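Long-range contacts in pancreatic lipase related protein 2 (Equus caballus, PDB 1W52), which probably hydrolyses ester bonds of galactolipids and triacylglycerols to release fatty acids, as a calcium-binding lipase of the alpha/beta-hydrolase superfamily: residues Leu41-Asn46 with Thr100-Ser105; Lys93-Val98 with Ser274-Pro279; Cys183-Ser188 with Met219-Gly224. All coordinates share one frame; numbering follows the deposited sequence.

Contact 1: residues Leu41-Asn46 with Thr100-Ser105; sequences LYTNKN and TTNCIS
Leu41 and Asn44 reach across to 100-105 through different torsions. Leu41 has CG anti to its backbone N (chi1 -171°), and its branch CD1 comes to 3.6 Å from Ile104 CG1. Asn44 points its CB toward 100-105, and CG stands anti to the carbonyl carbon (chi1 -48°). Its OD1 accepts the backbone N-H of Thr101 at 2.8 Å, in the plane of the side-chain carbonyl and on a lone pair. The ND2 of the same amide donates to the backbone O of Glu99, so an asparagine serves as acceptor and donor at once, its amide bridging to the backbone of Thr101 and Glu99. Thr100 CG2 lies beside this amide, 3.5 Å from Asn44 ND2.

Between these two sites the chains run antiparallel. Tyr42 and Cys103 form a hydrogen-bonded pair, with Tyr42 N to Cys103 O at 2.9 Å and Cys103 N to Tyr42 O at 2.7 Å. Beyond them Thr43 and Asn102 run abreast, and the methyl CG2 of Thr43 packs against Asn102 OD1. That polar end is satisfied by others: OD1 accepts from Gln67 N, and ND2 bonds to Thr72 OG1.

Leu41 and Ile104 suit their buried face because their branched apolar side chains can pack against each other and, for Ile104, on Phe74. The opposite face, with Tyr42 and Cys103, turns to helix 87-96, to which Cys103 is tied by its disulfide with Cys92. Strand 38-43 lies between 50-53 and 102-107, which itself pairs in parallel with 72-76, near one of the sheet's ends, where the strands run antiparallel.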
ATOM      1  N   LEU A  41       3.095 -20.075  13.353  1.00 42.76           N
ATOM      2  CA  LEU A  41       2.265 -19.330  14.311  1.00 43.86           C
ATOM      3  C   LEU A  41       3.069 -18.459  15.270  1.00 45.02           C
ATOM      4  O   LEU A  41       3.919 -18.930  15.999  1.00 45.47           O
ATOM      5  CB  LEU A  41       1.319 -20.255  15.087  1.00 43.60           C
ATOM      6  CG  LEU A  41       0.253 -19.569  15.963  1.00 42.12           C
ATOM      7  CD1 LEU A  41      -0.220 -18.231  15.459  1.00 42.17           C
ATOM      8  CD2 LEU A  41      -0.961 -20.421  16.055  1.00 41.85           C
ATOM      9  N   TYR A  42       2.785 -17.175  15.210  1.00 46.07           N
ATOM     10  CA  TYR A  42       3.402 -16.199  16.045  1.00 48.11           C
ATOM     11  C   TYR A  42       2.268 -15.555  16.850  1.00 48.97           C
ATOM     12  O   TYR A  42       1.188 -15.302  16.329  1.00 48.39           O
ATOM     13  CB  TYR A  42       4.096 -15.156  15.187  1.00 48.99           C
ATOM     14  CG  TYR A  42       5.353 -15.604  14.443  1.00 52.95           C
ATOM     15  CD1 TYR A  42       6.594 -15.509  15.052  1.00 57.78           C
ATOM     16  CD2 TYR A  42       5.314 -16.048  13.095  1.00 55.53           C
ATOM     17  CE1 TYR A  42       7.775 -15.882  14.360  1.00 60.37           C
ATOM     18  CE2 TYR A  42       6.495 -16.428  12.399  1.00 56.68           C
ATOM     19  CZ  TYR A  42       7.720 -16.340  13.040  1.00 58.72           C
ATOM     20  OH  TYR A  42       8.905 -16.695  12.424  1.00 59.69           O
ATOM     21  N   THR A  43       2.536 -15.342  18.135  1.00 50.90           N
ATOM     22  CA  THR A  43       1.607 -14.745  19.109  1.00 52.59           C
ATOM     23  C   THR A  43       2.446 -13.974  20.106  1.00 54.25           C
ATOM     24  O   THR A  43       3.650 -14.201  20.198  1.00 54.02           O
ATOM     25  CB  THR A  43       0.829 -15.807  19.906  1.00 52.65           C
ATOM     26  OG1 THR A  43       1.719 -16.874  20.280  1.00 52.90           O
ATOM     27  CG2 THR A  43      -0.264 -16.464  19.069  1.00 52.32           C
ATOM     28  N   ASN A  44       1.820 -13.099  20.892  1.00 56.79           N
ATOM     29  CA  ASN A  44       2.609 -12.160  21.686  1.00 58.62           C
ATOM     30  C   ASN A  44       3.410 -12.957  22.688  1.00 62.87           C
ATOM     31  O   ASN A  44       4.445 -12.508  23.160  1.00 62.57           O
ATOM     32  CB  ASN A  44       1.750 -11.135  22.397  1.00 57.45           C
ATOM     33  CG  ASN A  44       0.757 -10.513  21.504  1.00 53.53           C
ATOM     34  OD1 ASN A  44      -0.213 -11.148  21.137  1.00 49.53           O
ATOM     35  ND2 ASN A  44       0.974  -9.267  21.145  1.00 48.78           N
ATOM     36  N   LYS A  45       2.922 -14.162  22.975  1.00 68.23           N
ATOM     37  CA  LYS A  45       3.583 -15.090  23.877  1.00 72.95           C
ATOM     38  C   LYS A  45       4.941 -15.488  23.293  1.00 72.98           C
ATOM     39  O   LYS A  45       5.964 -15.355  23.975  1.00 73.00           O
ATOM     40  CB  LYS A  45       2.667 -16.296  24.127  1.00 75.72           C
ATOM     41  CG  LYS A  45       1.257 -15.910  24.709  1.00 85.60           C
ATOM     42  CD  LYS A  45       0.242 -17.087  24.767  1.00 96.91           C
ATOM     43  CE  LYS A  45      -1.015 -16.759  25.632  1.00100.00           C
ATOM     44  NZ  LYS A  45      -2.249 -17.585  25.296  1.00100.00           N
ATOM     45  N   ASN A  46       4.938 -15.921  22.023  1.00 73.66           N
ATOM     46  CA  ASN A  46       6.162 -16.261  21.252  1.00 73.75           C
ATOM     47  C   ASN A  46       6.405 -15.418  19.996  1.00 73.99           C
ATOM     48  O   ASN A  46       6.100 -15.849  18.886  1.00 73.64           O
ATOM     49  CB  ASN A  46       6.148 -17.734  20.829  1.00 73.77           C
ATOM     50  CG  ASN A  46       5.017 -18.069  19.872  1.00 73.15           C
ATOM     51  OD1 ASN A  46       3.843 -18.068  20.246  1.00 72.70           O
ATOM     52  ND2 ASN A  46       5.371 -18.377  18.635  1.00 71.90           N
ATOM     53  N   THR A 100      -2.495  -7.325  20.617  1.00 47.64           N
ATOM     54  CA  THR A 100      -2.291  -8.661  21.162  1.00 48.12           C
ATOM     55  C   THR A 100      -3.175  -9.587  20.361  1.00 48.79           C
ATOM     56  O   THR A 100      -4.379  -9.411  20.270  1.00 46.90           O
ATOM     57  CB  THR A 100      -2.408  -8.796  22.731  1.00 47.97           C
ATOM     58  OG1 THR A 100      -3.641  -8.277  23.189  1.00 48.07           O
ATOM     59  CG2 THR A 100      -1.320  -7.922  23.471  1.00 47.57           C
ATOM     60  N   THR A 101      -2.506 -10.535  19.712  1.00 50.44           N
ATOM     61  CA  THR A 101      -3.077 -11.248  18.612  1.00 52.63           C
ATOM     62  C   THR A 101      -2.280 -12.470  18.146  1.00 50.34           C
ATOM     63  O   THR A 101      -1.163 -12.718  18.595  1.00 49.43           O
ATOM     64  CB  THR A 101      -3.177 -10.254  17.487  1.00 55.32           C
ATOM     65  OG1 THR A 101      -3.618  -9.002  18.031  1.00 60.39           O
ATOM     66  CG2 THR A 101      -4.269 -10.619  16.491  1.00 61.29           C
ATOM     67  N   ASN A 102      -2.936 -13.228  17.262  1.00 48.25           N
ATOM     68  CA  ASN A 102      -2.395 -14.355  16.539  1.00 46.57           C
ATOM     69  C   ASN A 102      -2.012 -13.942  15.146  1.00 45.11           C
ATOM     70  O   ASN A 102      -2.862 -13.463  14.375  1.00 45.29           O
ATOM     71  CB  ASN A 102      -3.481 -15.417  16.377  1.00 46.92           C
ATOM     72  CG  ASN A 102      -4.132 -15.775  17.667  1.00 46.92           C
ATOM     73  OD1 ASN A 102      -3.433 -16.102  18.636  1.00 47.11           O
ATOM     74  ND2 ASN A 102      -5.481 -15.728  17.704  1.00 46.58           N
ATOM     75  N   CYS A 103      -0.750 -14.150  14.786  1.00 42.80           N
ATOM     76  CA  CYS A 103      -0.334 -13.898  13.412  1.00 40.97           C
ATOM     77  C   CYS A 103       0.323 -15.118  12.803  1.00 38.01           C
ATOM     78  O   CYS A 103       1.307 -15.594  13.305  1.00 36.27           O
ATOM     79  CB  CYS A 103       0.567 -12.667  13.335  1.00 41.52           C
ATOM     80  SG  CYS A 103       0.886 -12.187  11.614  1.00 45.05           S
ATOM     81  N   ILE A 104      -0.266 -15.634  11.734  1.00 36.25           N
ATOM     82  CA  ILE A 104       0.300 -16.762  10.987  1.00 35.03           C
ATOM     83  C   ILE A 104       0.831 -16.343   9.604  1.00 35.73           C
ATOM     84  O   ILE A 104       0.165 -15.614   8.844  1.00 36.33           O
ATOM     85  CB  ILE A 104      -0.749 -17.892  10.755  1.00 33.83           C
ATOM     86  CG1 ILE A 104      -1.491 -18.282  12.044  1.00 28.12           C
ATOM     87  CG2 ILE A 104      -0.079 -19.108  10.122  1.00 33.47           C
ATOM     88  CD1 ILE A 104      -2.850 -18.897  11.766  1.00 22.08           C
ATOM     89  N   SER A 105       2.023 -16.855   9.297  1.00 35.84           N
ATOM     90  CA  SER A 105       2.701 -16.656   8.035  1.00 35.73           C
ATOM     91  C   SER A 105       2.498 -17.937   7.276  1.00 34.57           C
ATOM     92  O   SER A 105       2.805 -18.998   7.785  1.00 34.51           O
ATOM     93  CB  SER A 105       4.182 -16.394   8.295  1.00 36.06           C
ATOM     94  OG  SER A 105       4.953 -16.500   7.104  1.00 40.62           O
TER

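Contact 2: residues Lys93-Val98 with Ser274-Pro279; sequences KKILQV and SSILNP
Leu277 is one of two bumps in this contact, and Lys94, Gln97 and Val98 make the hollow that takes it. Its CB points neither at nor away from helix 87-96, but both methyls reach across. CD2 meets both Val98 CG1, at 3.6 Å, and Lys94 O, at 3.7 Å. CD1 fits by Gln97 OE1 and against the aliphatic Lys94 CD, 4.1 Å away, the two side chains crossing at about a right angle. Lysine suits this partly exposed place: its methylenes pack while its NZ leads away to a salt bridge with Asp90. An alanine in place of Leu277 would probably leave Val98 CG1 and Lys94 CD without their apolar partner and open a gap between the helix ends.

Ile276 supplies the other, more buried bump. Its CG2 rests on the backbone carbonyl of Lys94, while CD1 runs deeper to meet Ile95 CG1 at 3.6 Å. No hydrogen bond crosses between the two segments, which meet by van der Waals packing.

The C-terminal ends of helices 87-96 and 257-277 meet here. The loop with His311 and Tyr312 packs beside them, touching Ile95 and Val98, and Lys93 and Leu96 of the first helix lean on Tyr42 of strand 38-43.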
ATOM      1  N   LYS A  93       5.726 -10.367  13.497  1.00 37.46           N
ATOM      2  CA  LYS A  93       6.423  -9.616  14.537  1.00 38.21           C
ATOM      3  C   LYS A  93       6.010  -8.136  14.658  1.00 37.28           C
ATOM      4  O   LYS A  93       5.637  -7.691  15.729  1.00 37.12           O
ATOM      5  CB  LYS A  93       7.942  -9.696  14.303  1.00 39.56           C
ATOM      6  CG  LYS A  93       8.654 -10.922  14.954  1.00 43.21           C
ATOM      7  CD  LYS A  93       8.879 -12.108  13.999  1.00 46.49           C
ATOM      8  CE  LYS A  93      10.152 -12.891  14.340  1.00 47.94           C
ATOM      9  NZ  LYS A  93      10.171 -14.221  13.652  1.00 48.19           N
ATOM     10  N   LYS A  94       6.070  -7.361  13.590  1.00 36.80           N
ATOM     11  CA  LYS A  94       5.690  -5.952  13.735  1.00 36.93           C
ATOM     12  C   LYS A  94       4.242  -5.849  14.256  1.00 36.13           C
ATOM     13  O   LYS A  94       3.934  -5.004  15.118  1.00 36.08           O
ATOM     14  CB  LYS A  94       5.831  -5.137  12.432  1.00 37.10           C
ATOM     15  CG  LYS A  94       7.264  -4.917  11.909  1.00 39.46           C
ATOM     16  CD  LYS A  94       7.358  -3.705  10.884  1.00 42.35           C
ATOM     17  CE  LYS A  94       8.240  -4.017   9.646  1.00 42.57           C
ATOM     18  NZ  LYS A  94       9.482  -4.770   9.936  1.00 43.62           N
ATOM     19  N   ILE A  95       3.351  -6.691  13.728  1.00 35.01           N
ATOM     20  CA  ILE A  95       1.934  -6.660  14.146  1.00 34.22           C
ATOM     21  C   ILE A  95       1.781  -6.886  15.667  1.00 34.49           C
ATOM     22  O   ILE A  95       1.010  -6.215  16.305  1.00 33.40           O
ATOM     23  CB  ILE A  95       1.097  -7.701  13.365  1.00 33.43           C
ATOM     24  CG1 ILE A  95       0.899  -7.247  11.930  1.00 31.53           C
ATOM     25  CG2 ILE A  95      -0.264  -7.894  14.004  1.00 33.15           C
ATOM     26  CD1 ILE A  95       0.167  -8.286  11.067  1.00 30.09           C
ATOM     27  N   LEU A  96       2.550  -7.813  16.216  1.00 35.41           N
ATOM     28  CA  LEU A  96       2.551  -8.119  17.640  1.00 36.47           C
ATOM     29  C   LEU A  96       3.207  -7.069  18.540  1.00 38.65           C
ATOM     30  O   LEU A  96       3.054  -7.119  19.753  1.00 38.96           O
ATOM     31  CB  LEU A  96       3.254  -9.456  17.873  1.00 35.95           C
ATOM     32  CG  LEU A  96       2.621 -10.623  17.117  1.00 34.83           C
ATOM     33  CD1 LEU A  96       3.487 -11.856  17.231  1.00 35.02           C
ATOM     34  CD2 LEU A  96       1.201 -10.914  17.580  1.00 33.77           C
ATOM     35  N   GLN A  97       3.939  -6.114  17.993  1.00 41.39           N
ATOM     36  CA  GLN A  97       4.373  -4.995  18.841  1.00 43.68           C
ATOM     37  C   GLN A  97       3.254  -3.982  19.086  1.00 44.10           C
ATOM     38  O   GLN A  97       3.428  -3.098  19.915  1.00 44.86           O
ATOM     39  CB  GLN A  97       5.559  -4.227  18.255  1.00 44.52           C
ATOM     40  CG  GLN A  97       6.726  -5.057  17.798  1.00 48.34           C
ATOM     41  CD  GLN A  97       7.767  -4.234  17.057  1.00 52.36           C
ATOM     42  OE1 GLN A  97       7.617  -3.018  16.894  1.00 54.30           O
ATOM     43  NE2 GLN A  97       8.814  -4.901  16.585  1.00 54.47           N
ATOM     44  N   VAL A  98       2.142  -4.066  18.358  1.00 44.38           N
ATOM     45  CA  VAL A  98       1.103  -3.060  18.468  1.00 45.05           C
ATOM     46  C   VAL A  98      -0.247  -3.558  18.907  1.00 45.77           C
ATOM     47  O   VAL A  98      -1.055  -2.742  19.344  1.00 45.79           O
ATOM     48  CB  VAL A  98       0.920  -2.312  17.166  1.00 45.59           C
ATOM     49  CG1 VAL A  98       2.284  -1.917  16.656  1.00 46.75           C
ATOM     50  CG2 VAL A  98       0.098  -3.131  16.105  1.00 45.50           C
ATOM     51  N   SER A 274       5.099  -0.853   7.060  1.00 20.95           N
ATOM     52  CA  SER A 274       5.421   0.370   7.797  1.00 21.31           C
ATOM     53  C   SER A 274       4.191   1.013   8.400  1.00 21.56           C
ATOM     54  O   SER A 274       4.269   1.562   9.465  1.00 22.46           O
ATOM     55  CB  SER A 274       6.071   1.408   6.898  1.00 21.97           C
ATOM     56  OG  SER A 274       6.046   2.691   7.518  1.00 22.92           O
ATOM     57  N   SER A 275       3.066   1.005   7.701  1.00 21.84           N
ATOM     58  CA  SER A 275       1.754   1.435   8.277  1.00 21.59           C
ATOM     59  C   SER A 275       1.357   0.703   9.588  1.00 22.33           C
ATOM     60  O   SER A 275       0.645   1.245  10.444  1.00 21.57           O
ATOM     61  CB  SER A 275       0.615   1.227   7.255  1.00 20.98           C
ATOM     62  OG  SER A 275       0.126  -0.078   7.333  1.00 16.77           O
ATOM     63  N   ILE A 276       1.811  -0.532   9.725  1.00 23.12           N
ATOM     64  CA  ILE A 276       1.583  -1.258  10.935  1.00 24.66           C
ATOM     65  C   ILE A 276       2.080  -0.470  12.123  1.00 25.11           C
ATOM     66  O   ILE A 276       1.351  -0.340  13.114  1.00 24.75           O
ATOM     67  CB  ILE A 276       2.328  -2.538  10.914  1.00 25.70           C
ATOM     68  CG1 ILE A 276       1.687  -3.530   9.928  1.00 25.55           C
ATOM     69  CG2 ILE A 276       2.381  -3.114  12.352  1.00 28.55           C
ATOM     70  CD1 ILE A 276       2.486  -4.830   9.828  1.00 24.38           C
ATOM     71  N   LEU A 277       3.331   0.012  12.048  1.00 26.20           N
ATOM     72  CA  LEU A 277       3.913   0.863  13.118  1.00 26.41           C
ATOM     73  C   LEU A 277       3.706   2.346  12.949  1.00 28.81           C
ATOM     74  O   LEU A 277       4.058   3.082  13.837  1.00 29.87           O
ATOM     75  CB  LEU A 277       5.399   0.653  13.240  1.00 25.02           C
ATOM     76  CG  LEU A 277       5.771  -0.808  13.313  1.00 23.46           C
ATOM     77  CD1 LEU A 277       7.107  -1.013  13.949  1.00 21.45           C
ATOM     78  CD2 LEU A 277       4.777  -1.525  14.141  1.00 24.78           C
ATOM     79  N   ASN A 278       3.105   2.796  11.859  1.00 31.38           N
ATOM     80  CA  ASN A 278       3.072   4.210  11.570  1.00 33.66           C
ATOM     81  C   ASN A 278       1.784   4.613  10.983  1.00 35.81           C
ATOM     82  O   ASN A 278       1.758   5.315   9.980  1.00 36.54           O
ATOM     83  CB  ASN A 278       4.161   4.560  10.565  1.00 34.21           C
ATOM     84  CG  ASN A 278       5.545   4.374  11.136  1.00 34.22           C
ATOM     85  OD1 ASN A 278       5.997   5.215  11.904  1.00 34.07           O
ATOM     86  ND2 ASN A 278       6.217   3.272  10.781  1.00 32.86           N
ATOM     87  N   PRO A 279       0.712   4.227  11.636  1.00 38.38           N
ATOM     88  CA  PRO A 279      -0.638   4.355  11.059  1.00 39.94           C
ATOM     89  C   PRO A 279      -0.881   5.696  10.372  1.00 41.64           C
ATOM     90  O   PRO A 279      -1.482   5.742   9.313  1.00 41.63           O
ATOM     91  CB  PRO A 279      -1.544   4.268  12.287  1.00 40.49           C
ATOM     92  CG  PRO A 279      -0.560   4.268  13.549  1.00 40.14           C
ATOM     93  CD  PRO A 279       0.722   3.729  13.024  1.00 38.44           C
TER

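Contact 3: residues Cys183-Ser188 with Met219-Gly224; sequences CFQDAS and MSQKVG
Gln185 passes its side chain beside that of Gln221, the two pointing opposite ways. Starting at CB, it meets the methyl CE of Met219 at 4.2 Å. CG, anti to the backbone N (chi1 -161°), lies beside Gln221, 4.1 Å from its CB. A bend at chi2 follows, and CD then faces Ser220. At the tip, OE1 receives weak hydrogen bonds from the backbone N of Ser220 and of Gln221, though its modelled place is uncertain because it crowds Met219. NE2 points to Ser220 OG, a bond modelled too short for its length to be trusted. If the modelled tip is right, a glutamine would suit the site, its amide accepting from backbone N-H groups and donating to a hydroxyl.

Gln221 answers in the other direction: its OE1 takes the backbone N-H of Asp186 at 3.0 Å, the donor standing above the carbonyl plane. Apolar cover comes from Met219 SD near Phe184 CB, and both residues also pack on His158.

Met219 bonds through its backbone to Pro179, next to the predicted catalytic Asp178. Near that aspartate, two irregular loops thus meet through amide, hydroxyl and backbone groups; the firm bond is Asp186 N to Gln221 OE1, with the acidic side chain of Asp186 close by.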
ATOM      1  N   CYS A 183      -2.908 -13.574 -15.664  1.00 22.35           N
ATOM      2  CA  CYS A 183      -3.839 -14.654 -15.324  1.00 22.35           C
ATOM      3  C   CYS A 183      -5.000 -14.265 -14.426  1.00 21.89           C
ATOM      4  O   CYS A 183      -5.859 -15.070 -14.228  1.00 22.82           O
ATOM      5  CB  CYS A 183      -3.122 -15.826 -14.690  1.00 22.73           C
ATOM      6  SG  CYS A 183      -1.820 -16.427 -15.727  1.00 24.64           S
ATOM      7  N   PHE A 184      -5.068 -13.028 -13.958  1.00 21.04           N
ATOM      8  CA  PHE A 184      -6.104 -12.574 -13.050  1.00 20.00           C
ATOM      9  C   PHE A 184      -6.812 -11.317 -13.554  1.00 21.01           C
ATOM     10  O   PHE A 184      -8.005 -11.280 -13.705  1.00 20.40           O
ATOM     11  CB  PHE A 184      -5.465 -12.287 -11.706  1.00 19.30           C
ATOM     12  CG  PHE A 184      -4.796 -13.466 -11.082  1.00 16.05           C
ATOM     13  CD1 PHE A 184      -5.536 -14.438 -10.480  1.00 15.50           C
ATOM     14  CD2 PHE A 184      -3.434 -13.588 -11.065  1.00 16.18           C
ATOM     15  CE1 PHE A 184      -4.940 -15.499  -9.874  1.00 14.99           C
ATOM     16  CE2 PHE A 184      -2.805 -14.676 -10.436  1.00 14.94           C
ATOM     17  CZ  PHE A 184      -3.573 -15.627  -9.847  1.00 14.90           C
ATOM     18  N   GLN A 185      -6.115 -10.239 -13.818  1.00 23.65           N
ATOM     19  CA  GLN A 185      -6.851  -9.082 -14.343  1.00 25.30           C
ATOM     20  C   GLN A 185      -7.894  -9.547 -15.375  1.00 27.74           C
ATOM     21  O   GLN A 185      -7.609 -10.406 -16.223  1.00 27.29           O
ATOM     22  CB  GLN A 185      -5.925  -8.029 -14.953  1.00 24.29           C
ATOM     23  CG  GLN A 185      -6.601  -6.692 -15.076  1.00 21.57           C
ATOM     24  CD  GLN A 185      -5.722  -5.555 -14.590  1.00 19.82           C
ATOM     25  OE1 GLN A 185      -5.100  -5.626 -13.534  1.00 18.49           O
ATOM     26  NE2 GLN A 185      -5.686  -4.501 -15.343  1.00 16.17           N
ATOM     27  N   ASP A 186      -9.100  -8.979 -15.252  1.00 31.16           N
ATOM     28  CA  ASP A 186     -10.315  -9.300 -16.073  1.00 33.02           C
ATOM     29  C   ASP A 186     -10.596 -10.808 -16.178  1.00 33.38           C
ATOM     30  O   ASP A 186     -10.659 -11.369 -17.233  1.00 33.62           O
ATOM     31  CB  ASP A 186     -10.228  -8.706 -17.468  1.00 33.19           C
ATOM     32  CG  ASP A 186      -9.740  -7.270 -17.485  1.00 36.09           C
ATOM     33  OD1 ASP A 186      -9.969  -6.484 -16.501  1.00 38.76           O
ATOM     34  OD2 ASP A 186      -9.134  -6.837 -18.511  1.00 39.59           O
ATOM     35  N   ALA A 187     -10.710 -11.466 -15.052  1.00 34.06           N
ATOM     36  CA  ALA A 187     -11.105 -12.856 -15.044  1.00 34.77           C
ATOM     37  C   ALA A 187     -12.303 -13.070 -14.076  1.00 36.04           C
ATOM     38  O   ALA A 187     -12.697 -12.160 -13.342  1.00 35.65           O
ATOM     39  CB  ALA A 187      -9.931 -13.726 -14.693  1.00 33.91           C
ATOM     40  N   SER A 188     -12.912 -14.251 -14.133  1.00 37.35           N
ATOM     41  CA  SER A 188     -13.992 -14.565 -13.229  1.00 38.57           C
ATOM     42  C   SER A 188     -13.477 -14.281 -11.848  1.00 38.98           C
ATOM     43  O   SER A 188     -12.275 -14.466 -11.582  1.00 38.96           O
ATOM     44  CB  SER A 188     -14.359 -16.040 -13.296  1.00 39.29           C
ATOM     45  OG  SER A 188     -15.527 -16.287 -12.532  1.00 41.38           O
ATOM     46  N   MET A 219      -2.006  -5.379 -10.774  1.00 26.72           N
ATOM     47  CA  MET A 219      -3.324  -5.186 -11.336  1.00 27.17           C
ATOM     48  C   MET A 219      -3.668  -3.750 -11.243  1.00 26.34           C
ATOM     49  O   MET A 219      -3.507  -3.162 -10.192  1.00 26.35           O
ATOM     50  CB  MET A 219      -4.395  -5.938 -10.542  1.00 27.67           C
ATOM     51  CG  MET A 219      -4.311  -7.406 -10.678  1.00 30.45           C
ATOM     52  SD  MET A 219      -5.710  -8.289 -10.019  1.00 34.58           S
ATOM     53  CE  MET A 219      -6.917  -7.609 -10.928  1.00 37.02           C
ATOM     54  N   SER A 220      -4.166  -3.198 -12.331  1.00 26.07           N
ATOM     55  CA  SER A 220      -4.738  -1.859 -12.330  1.00 26.46           C
ATOM     56  C   SER A 220      -6.234  -1.861 -11.899  1.00 25.94           C
ATOM     57  O   SER A 220      -6.753  -0.882 -11.363  1.00 26.41           O
ATOM     58  CB  SER A 220      -4.618  -1.307 -13.735  1.00 26.70           C
ATOM     59  OG  SER A 220      -5.322  -2.129 -14.663  1.00 29.12           O
ATOM     60  N   GLN A 221      -6.899  -2.972 -12.180  1.00 24.71           N
ATOM     61  CA  GLN A 221      -8.280  -3.220 -11.825  1.00 24.00           C
ATOM     62  C   GLN A 221      -8.609  -3.048 -10.373  1.00 22.59           C
ATOM     63  O   GLN A 221      -7.994  -3.673  -9.536  1.00 22.45           O
ATOM     64  CB  GLN A 221      -8.602  -4.657 -12.183  1.00 24.26           C
ATOM     65  CG  GLN A 221     -10.038  -5.023 -12.010  1.00 26.10           C
ATOM     66  CD  GLN A 221     -10.457  -6.285 -12.820  1.00 29.32           C
ATOM     67  OE1 GLN A 221      -9.791  -7.332 -12.786  1.00 30.10           O
ATOM     68  NE2 GLN A 221     -11.577  -6.177 -13.519  1.00 31.53           N
ATOM     69  N   LYS A 222      -9.633  -2.256 -10.077  1.00 21.27           N
ATOM     70  CA  LYS A 222     -10.090  -2.162  -8.692  1.00 20.47           C
ATOM     71  C   LYS A 222     -10.719  -3.471  -8.244  1.00 18.66           C
ATOM     72  O   LYS A 222     -11.517  -4.028  -8.960  1.00 18.64           O
ATOM     73  CB  LYS A 222     -11.095  -1.052  -8.545  1.00 20.78           C
ATOM     74  CG  LYS A 222     -10.480   0.330  -8.448  1.00 21.87           C
ATOM     75  CD  LYS A 222     -10.820   1.045  -9.704  1.00 24.27           C
ATOM     76  CE  LYS A 222     -10.100   2.361  -9.835  1.00 25.84           C
ATOM     77  NZ  LYS A 222     -11.030   3.480  -9.909  1.00 25.11           N
ATOM     78  N   VAL A 223     -10.327  -3.992  -7.095  1.00 17.70           N
ATOM     79  CA  VAL A 223     -10.872  -5.275  -6.609  1.00 16.87           C
ATOM     80  C   VAL A 223     -11.225  -5.314  -5.150  1.00 17.52           C
ATOM     81  O   VAL A 223     -11.316  -6.371  -4.606  1.00 17.37           O
ATOM     82  CB  VAL A 223      -9.893  -6.440  -6.829  1.00 14.97           C
ATOM     83  CG1 VAL A 223      -9.481  -6.501  -8.241  1.00 14.04           C
ATOM     84  CG2 VAL A 223      -8.700  -6.257  -5.991  1.00 15.54           C
ATOM     85  N   GLY A 224     -11.420  -4.173  -4.522  1.00 19.92           N
ATOM     86  CA  GLY A 224     -11.598  -4.115  -3.083  1.00 21.74           C
ATOM     87  C   GLY A 224     -12.771  -3.227  -2.799  1.00 23.46           C
ATOM     88  O   GLY A 224     -13.322  -2.620  -3.725  1.00 24.31           O
TER

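How the contacts relate
All three contacts belong to the lipase domain. Contacts 1 and 2 are neighbours, their centres 13 Å apart, and helix 87-96 joins them: it leads into strand 102-107, and Leu96 and Lys93 touch residues of contact 1. Their segments alternate along the chain, and because they touch, these strands near one end of the sheet, the helix and the end of helix 257-277 pack together. Contact 3 lies about 31 Å from contact 1 and 28 Å from contact 2, centre to centre, and nests within the long loop that contact 2 closes. It joins loops near the predicted catalytic aspartate, whereas contacts 1 and 2, on the same side of the chain's centre, join a strand pair and two helices, contact 2 lying opposite contact 3.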